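Local coordinates for protein TRAP dicarboxylate transporter-DctP subunit (Desulfovibrio salexigens, PDB 4N6D) that probably binds a small organic acid in the periplasm and delivers it to a TRAP-type membrane transporter, at residues G319-G322 and A323-L326; A123-D126 and L127-Y131; I238-M241 and N242-N245. All coordinates share one frame; numbering follows the deposited sequence.

All three contacts are local ones, within a few residues along the chain, and two of them mark helix starts: contact 1 opens helix 322-337 after a loop, and contact 3 opens helix 241-245 after strand 234-240. Contact 2 lies on helix 117-131. Contacts 1 and 2 touch, their centres about 13 Å apart, with Val325 CG1 4.1 Å from Leu127 CD2. Contact 3 stands apart, its nearest atoms about 8 Å from contact 2 and about 17 Å from contact 1. A bound triiodobenzene dicarboxylate, used for phasing and not a natural ligand, lies about 7 Å from the side chain of Asn242, too far to touch it.

Contact 1: G319-G322 and A323-L326; sequences GVDG and AAVL
The Asp321 side chain runs with CG trans to the backbone N (chi1 -174°), a setting that carries its carboxylate forward alongside the first turn of helix 322-337, where CG lies 3.4 Å from Ala324 CB. Val320 takes a similar torsion (chi1 172°), and its CG1 branch meets CG2 of Val325 at 3.9 Å. Asp321 is the N-cap. Its direct capping bond, from Ala324 N to OD1, is weak at 3.4 Å, but a water shares the task: it donates to Asp321 OD1 at 2.7 Å and accepts from Ala323 N at 2.9 Å. One carboxylate oxygen thus serves two amides of the first turn, one directly and one through water, and the nearby helix N-terminus would probably favour its negative charge. The backbone takes over at once, Val325 N bonding to Asp321 O at 3.0 Å and Leu326 N to Gly322 O at 2.9 Å. With Asp321 as N-cap, the two valines occupy the N' and N4 positions, so their methyl contact is a hydrophobic staple spanning the cap. Just upstream, Gly319, with a phi of 81°, is the C' residue of the Schellman motif that ends helix 294-317, and the chain passes from one helix to the next within a few residues. Val320 rests on Ala315 of helix 294-317, while Val325 packs against Trp311 of that helix and against Tyr131 of helix 117-131, joining the new helix to both.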
loop_
_atom_site.group_PDB
_atom_site.type_symbol
_atom_site.label_atom_id
_atom_site.label_comp_id
_atom_site.label_asym_id
_atom_site.label_seq_id
_atom_site.Cartn_x
_atom_site.Cartn_y
_atom_site.Cartn_z
ATOM N N GLY A 319 2.071 -12.954 -20.146
ATOM C CA GLY A 319 1.034 -12.586 -21.114
ATOM C C GLY A 319 0.351 -11.241 -20.899
ATOM O O GLY A 319 -0.695 -10.940 -21.520
ATOM N N VAL A 320 0.940 -10.419 -20.038
ATOM C CA VAL A 320 0.391 -9.100 -19.739
ATOM C C VAL A 320 1.029 -8.035 -20.629
ATOM O O VAL A 320 2.233 -8.066 -20.864
ATOM C CB VAL A 320 0.602 -8.763 -18.247
ATOM C CG1 VAL A 320 0.209 -7.309 -17.937
ATOM C CG2 VAL A 320 -0.175 -9.742 -17.368
ATOM N N ASP A 321 0.216 -7.093 -21.124
ATOM C CA ASP A 321 0.702 -6.010 -21.992
ATOM C C ASP A 321 1.171 -4.878 -21.069
ATOM O O ASP A 321 0.394 -3.983 -20.711
ATOM C CB ASP A 321 -0.437 -5.559 -22.921
ATOM C CG ASP A 321 -0.009 -4.530 -23.972
ATOM O OD1 ASP A 321 1.100 -3.942 -23.877
ATOM O OD2 ASP A 321 -0.841 -4.315 -24.881
ATOM N N GLY A 322 2.430 -4.957 -20.642
ATOM C CA GLY A 322 2.956 -4.077 -19.603
ATOM C C GLY A 322 2.882 -2.603 -19.985
ATOM O O GLY A 322 2.511 -1.771 -19.151
ATOM N N ALA A 323 3.234 -2.268 -21.219
ATOM C CA ALA A 323 3.193 -0.857 -21.609
ATOM C C ALA A 323 1.754 -0.344 -21.576
ATOM O O ALA A 323 1.490 0.810 -21.156
ATOM C CB ALA A 323 3.825 -0.629 -22.976
ATOM N N ALA A 324 0.804 -1.176 -21.999
ATOM C CA ALA A 324 -0.587 -0.752 -21.985
ATOM C C ALA A 324 -1.072 -0.512 -20.565
ATOM O O ALA A 324 -1.817 0.445 -20.296
ATOM C CB ALA A 324 -1.483 -1.755 -22.709
ATOM N N VAL A 325 -0.678 -1.397 -19.648
ATOM C CA VAL A 325 -1.066 -1.267 -18.258
ATOM C C VAL A 325 -0.465 0.012 -17.668
ATOM O O VAL A 325 -1.164 0.772 -16.981
ATOM C CB VAL A 325 -0.583 -2.478 -17.439
ATOM C CG1 VAL A 325 -0.782 -2.243 -15.946
ATOM C CG2 VAL A 325 -1.312 -3.757 -17.879
ATOM N N LEU A 326 0.821 0.265 -17.918
ATOM C CA LEU A 326 1.462 1.464 -17.371
ATOM C C LEU A 326 0.794 2.735 -17.883
ATOM O O LEU A 326 0.625 3.693 -17.154
ATOM C CB LEU A 326 2.950 1.506 -17.702
ATOM C CG LEU A 326 3.809 0.484 -16.944
ATOM C CD1 LEU A 326 5.114 0.194 -17.650
ATOM C CD2 LEU A 326 4.047 0.943 -15.524
HETATM O O HOH W 1 3.780 -4.085 -23.471
#

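Contact 2: A123-D126 and L127-Y131; sequences ALWD and LYTKY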
loop_
_atom_site.group_PDB
_atom_site.type_symbol
_atom_site.label_atom_id
_atom_site.label_comp_id
_atom_site.label_asym_id
_atom_site.label_seq_id
_atom_site.Cartn_x
_atom_site.Cartn_y
_atom_site.Cartn_z
ATOM N N ALA A 123 -7.144 4.176 -7.956
ATOM C CA ALA A 123 -6.570 3.780 -9.241
ATOM C C ALA A 123 -6.393 2.267 -9.310
ATOM O O ALA A 123 -6.671 1.648 -10.338
ATOM C CB ALA A 123 -5.239 4.490 -9.517
ATOM N N LEU A 124 -5.946 1.660 -8.211
ATOM C CA LEU A 124 -5.774 0.207 -8.164
ATOM C C LEU A 124 -7.094 -0.538 -8.401
ATOM O O LEU A 124 -7.146 -1.504 -9.193
ATOM C CB LEU A 124 -5.150 -0.197 -6.827
ATOM C CG LEU A 124 -4.960 -1.684 -6.525
ATOM C CD1 LEU A 124 -4.029 -2.393 -7.496
ATOM C CD2 LEU A 124 -4.475 -1.765 -5.121
ATOM N N TRP A 125 -8.143 -0.102 -7.717
ATOM C CA TRP A 125 -9.466 -0.722 -7.868
ATOM C C TRP A 125 -9.955 -0.572 -9.311
ATOM O O TRP A 125 -10.473 -1.531 -9.910
ATOM C CB TRP A 125 -10.464 -0.089 -6.887
ATOM C CG TRP A 125 -11.829 -0.621 -7.089
ATOM C CD1 TRP A 125 -12.880 0.025 -7.677
ATOM C CD2 TRP A 125 -12.289 -1.935 -6.775
ATOM N NE1 TRP A 125 -13.973 -0.806 -7.737
ATOM C CE2 TRP A 125 -13.642 -2.011 -7.172
ATOM C CE3 TRP A 125 -11.692 -3.056 -6.186
ATOM C CZ2 TRP A 125 -14.402 -3.164 -7.010
ATOM C CZ3 TRP A 125 -12.460 -4.200 -6.007
ATOM C CH2 TRP A 125 -13.796 -4.243 -6.411
ATOM N N ASP A 126 -9.803 0.628 -9.877
ATOM C CA ASP A 126 -10.203 0.841 -11.259
ATOM C C ASP A 126 -9.411 -0.035 -12.236
ATOM O O ASP A 126 -9.971 -0.555 -13.215
ATOM C CB ASP A 126 -10.050 2.305 -11.696
ATOM C CG ASP A 126 -11.148 3.206 -11.182
ATOM O OD1 ASP A 126 -12.139 2.709 -10.605
ATOM O OD2 ASP A 126 -11.037 4.432 -11.432
ATOM N N LEU A 127 -8.109 -0.181 -12.001
ATOM C CA LEU A 127 -7.301 -0.984 -12.891
ATOM C C LEU A 127 -7.761 -2.436 -12.826
ATOM O O LEU A 127 -7.891 -3.095 -13.861
ATOM C CB LEU A 127 -5.804 -0.864 -12.568
ATOM C CG LEU A 127 -4.922 -1.568 -13.592
ATOM C CD1 LEU A 127 -4.759 -0.710 -14.862
ATOM C CD2 LEU A 127 -3.554 -1.948 -13.006
ATOM N N TYR A 128 -7.992 -2.927 -11.612
ATOM C CA TYR A 128 -8.481 -4.285 -11.427
ATOM C C TYR A 128 -9.816 -4.472 -12.138
ATOM O O TYR A 128 -10.014 -5.457 -12.845
ATOM C CB TYR A 128 -8.615 -4.646 -9.934
ATOM C CG TYR A 128 -9.513 -5.847 -9.772
ATOM C CD1 TYR A 128 -9.049 -7.118 -10.073
ATOM C CD2 TYR A 128 -10.845 -5.687 -9.426
ATOM C CE1 TYR A 128 -9.878 -8.199 -9.986
ATOM C CE2 TYR A 128 -11.678 -6.772 -9.339
ATOM C CZ TYR A 128 -11.189 -8.010 -9.618
ATOM O OH TYR A 128 -12.030 -9.096 -9.529
ATOM N N THR A 129 -10.733 -3.530 -11.962
ATOM C CA THR A 129 -12.061 -3.661 -12.532
ATOM C C THR A 129 -12.002 -3.677 -14.065
ATOM O O THR A 129 -12.785 -4.372 -14.730
ATOM C CB THR A 129 -12.965 -2.524 -12.066
ATOM O OG1 THR A 129 -13.165 -2.654 -10.651
ATOM C CG2 THR A 129 -14.297 -2.582 -12.789
ATOM N N LYS A 130 -11.065 -2.920 -14.616
ATOM C CA LYS A 130 -10.907 -2.843 -16.055
ATOM C C LYS A 130 -10.321 -4.123 -16.650
ATOM O O LYS A 130 -10.774 -4.595 -17.695
ATOM C CB LYS A 130 -10.033 -1.648 -16.439
ATOM C CG LYS A 130 -9.794 -1.551 -17.933
ATOM C CD LYS A 130 -8.929 -0.373 -18.312
ATOM C CE LYS A 130 -8.897 -0.226 -19.822
ATOM N NZ LYS A 130 -8.263 1.033 -20.236
ATOM N N TYR A 131 -9.301 -4.665 -15.990
ATOM C CA TYR A 131 -8.530 -5.753 -16.556
ATOM C C TYR A 131 -8.988 -7.135 -16.135
ATOM O O TYR A 131 -8.726 -8.095 -16.863
ATOM C CB TYR A 131 -7.033 -5.589 -16.226
ATOM C CG TYR A 131 -6.319 -4.644 -17.168
ATOM C CD1 TYR A 131 -6.347 -3.263 -16.960
ATOM C CD2 TYR A 131 -5.652 -5.109 -18.286
ATOM C CE1 TYR A 131 -5.705 -2.378 -17.847
ATOM C CE2 TYR A 131 -5.002 -4.244 -19.157
ATOM C CZ TYR A 131 -5.035 -2.879 -18.934
ATOM O OH TYR A 131 -4.416 -2.023 -19.825
#
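This is an intrahelical contact, one turn against the next in the C-terminal half of helix 117-131, which packs against strand 139-146 and helices 249-285 and 322-337. Thr129 lies one turn after Trp125 and meets it twice, at the carbonyl and at the ring. The Thr129 hydroxyl, set beside its own backbone N (chi1 -66°), donates to Trp125 O at 3.0 Å, and Thr129 N donates to the same oxygen at 2.9 Å. The two donors arrive from opposite faces of the carbonyl plane, the hydroxyl 38° out of it. In this position OG1 also sits over one face of the Trp125 indole, offset toward the rim and 3.5 Å from NE1. Tyr128 touches the same indole one residue earlier: its CD2 comes within 4.1 Å of Trp125 CZ3, the two rings lying obliquely with their planes at 41° and the tyrosine ring centroid 5.6 Å from that of the six-membered ring of the indole. Both aromatic side chains continue onto Met144 of strand 139-146, and Trp125 further onto helix 249-285. Around the helix, Asp126 forms salt bridges with Arg260 and Lys335 and a hydrogen bond with Tyr336, whereas Lys130 forms a salt bridge with Asp328, which also takes a hydrogen bond from Tyr131. Chemically, donating to Trp125 O satisfies the Thr129 hydroxyl within its own helix and fixes its rotation, with OG1 held over the indole face; the carbonyl in turn accepts two bonds, while the charged residues tie this helix to helices 249-285 and 322-337.

Contact 3: I238-M241 and N242-N245; sequences IMNM and NSWN
Met239 lays its thioether against the edge of the Trp244 indole, SD lying near the ring plane and 4.0 Å from CE3, a Met-aromatic contact; its CE methyl goes on to Ser243 CB at 3.7 Å. The methionine chain is extended and crosses the tryptophan at about a right angle. From another direction, the bent side chain of Met241 brings its SD obliquely to the ring, 4.2 Å from CD1. Between them in sequence, Asn240 is the N-cap of helix 241-245: with CG trans to the backbone N (chi1 172°), OD1 accepts from Ser243 N at 2.9 Å, in plane and on a lone pair, and Asn240 O accepts from Trp244 N at 2.9 Å. At N' and N4, Met239 and Trp244 form a hydrophobic staple where the strand gives way to the helix. The other end of the cap amide is also held, ND2 bonding to Val83 O and to a water that donates to Asn242 OD1, while Ser243 OG bonds to Asp89. Because both ends of the Asn240 amide have partners, its flip state and rotation are fixed, and the turn from strand to helix combines a polar cap with sulfur-aromatic packing.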
loop_
_atom_site.group_PDB
_atom_site.type_symbol
_atom_site.label_atom_id
_atom_site.label_comp_id
_atom_site.label_asym_id
_atom_site.label_seq_id
_atom_site.Cartn_x
_atom_site.Cartn_y
_atom_site.Cartn_z
ATOM N N ILE A 238 -9.656 -10.752 -0.594
ATOM C CA ILE A 238 -10.137 -11.873 -1.401
ATOM C C ILE A 238 -11.117 -12.725 -0.612
ATOM O O ILE A 238 -10.988 -12.858 0.605
ATOM C CB ILE A 238 -8.956 -12.773 -1.917
ATOM C CG1 ILE A 238 -8.044 -13.243 -0.775
ATOM C CG2 ILE A 238 -8.139 -12.029 -2.984
ATOM C CD1 ILE A 238 -7.076 -14.389 -1.166
ATOM N N MET A 239 -12.080 -13.306 -1.328
ATOM C CA MET A 239 -13.065 -14.177 -0.715
ATOM C C MET A 239 -13.090 -15.525 -1.430
ATOM O O MET A 239 -12.981 -15.601 -2.658
ATOM C CB MET A 239 -14.437 -13.506 -0.779
ATOM C CG MET A 239 -15.548 -14.354 -0.188
ATOM S SD MET A 239 -17.093 -13.446 -0.032
ATOM C CE MET A 239 -17.957 -14.462 1.144
ATOM N N ASN A 240 -13.233 -16.581 -0.640
ATOM C CA ASN A 240 -13.330 -17.944 -1.155
ATOM C C ASN A 240 -14.522 -18.049 -2.103
ATOM O O ASN A 240 -15.597 -17.515 -1.811
ATOM C CB ASN A 240 -13.510 -18.899 0.023
ATOM C CG ASN A 240 -13.811 -20.297 -0.418
ATOM O OD1 ASN A 240 -14.972 -20.652 -0.598
ATOM N ND2 ASN A 240 -12.771 -21.116 -0.575
ATOM N N MET A 241 -14.332 -18.689 -3.249
ATOM C CA MET A 241 -15.385 -18.731 -4.255
ATOM C C MET A 241 -16.616 -19.505 -3.798
ATOM O O MET A 241 -17.746 -19.104 -4.101
ATOM C CB MET A 241 -14.867 -19.312 -5.572
ATOM C CG MET A 241 -15.845 -19.149 -6.684
ATOM S SD MET A 241 -15.926 -17.447 -7.203
ATOM C CE MET A 241 -14.320 -17.308 -7.984
ATOM N N ASN A 242 -16.443 -20.619 -3.086
ATOM C CA ASN A 242 -17.624 -21.295 -2.558
ATOM C C ASN A 242 -18.407 -20.418 -1.581
ATOM O O ASN A 242 -19.640 -20.381 -1.595
ATOM C CB ASN A 242 -17.224 -22.617 -1.904
ATOM C CG ASN A 242 -16.647 -23.587 -2.897
ATOM O OD1 ASN A 242 -15.446 -23.842 -2.910
ATOM N ND2 ASN A 242 -17.488 -24.136 -3.724
ATOM N N SER A 243 -17.689 -19.689 -0.730
ATOM C CA SER A 243 -18.337 -18.742 0.158
ATOM C C SER A 243 -19.102 -17.660 -0.604
ATOM O O SER A 243 -20.239 -17.345 -0.257
ATOM C CB SER A 243 -17.312 -18.104 1.105
ATOM O OG SER A 243 -16.582 -19.118 1.810
ATOM N N TRP A 244 -18.478 -17.075 -1.629
ATOM C CA TRP A 244 -19.144 -16.079 -2.466
ATOM C C TRP A 244 -20.388 -16.659 -3.138
ATOM O O TRP A 244 -21.481 -16.059 -3.137
ATOM C CB TRP A 244 -18.162 -15.562 -3.529
ATOM C CG TRP A 244 -18.807 -14.666 -4.531
ATOM C CD1 TRP A 244 -19.091 -14.961 -5.839
ATOM C CD2 TRP A 244 -19.289 -13.336 -4.303
ATOM N NE1 TRP A 244 -19.703 -13.881 -6.443
ATOM C CE2 TRP A 244 -19.846 -12.880 -5.517
ATOM C CE3 TRP A 244 -19.305 -12.485 -3.194
ATOM C CZ2 TRP A 244 -20.389 -11.602 -5.652
ATOM C CZ3 TRP A 244 -19.850 -11.219 -3.334
ATOM C CH2 TRP A 244 -20.395 -10.800 -4.548
ATOM N N ASN A 245 -20.232 -17.849 -3.697
ATOM C CA ASN A 245 -21.325 -18.491 -4.434
ATOM C C ASN A 245 -22.571 -18.661 -3.573
ATOM O O ASN A 245 -23.702 -18.581 -4.070
ATOM C CB ASN A 245 -20.883 -19.864 -4.929
ATOM C CG ASN A 245 -19.876 -19.799 -6.056
ATOM O OD1 ASN A 245 -19.580 -18.736 -6.630
ATOM N ND2 ASN A 245 -19.355 -20.962 -6.412
HETATM O O HOH W 2 -13.294 -23.942 -1.372
#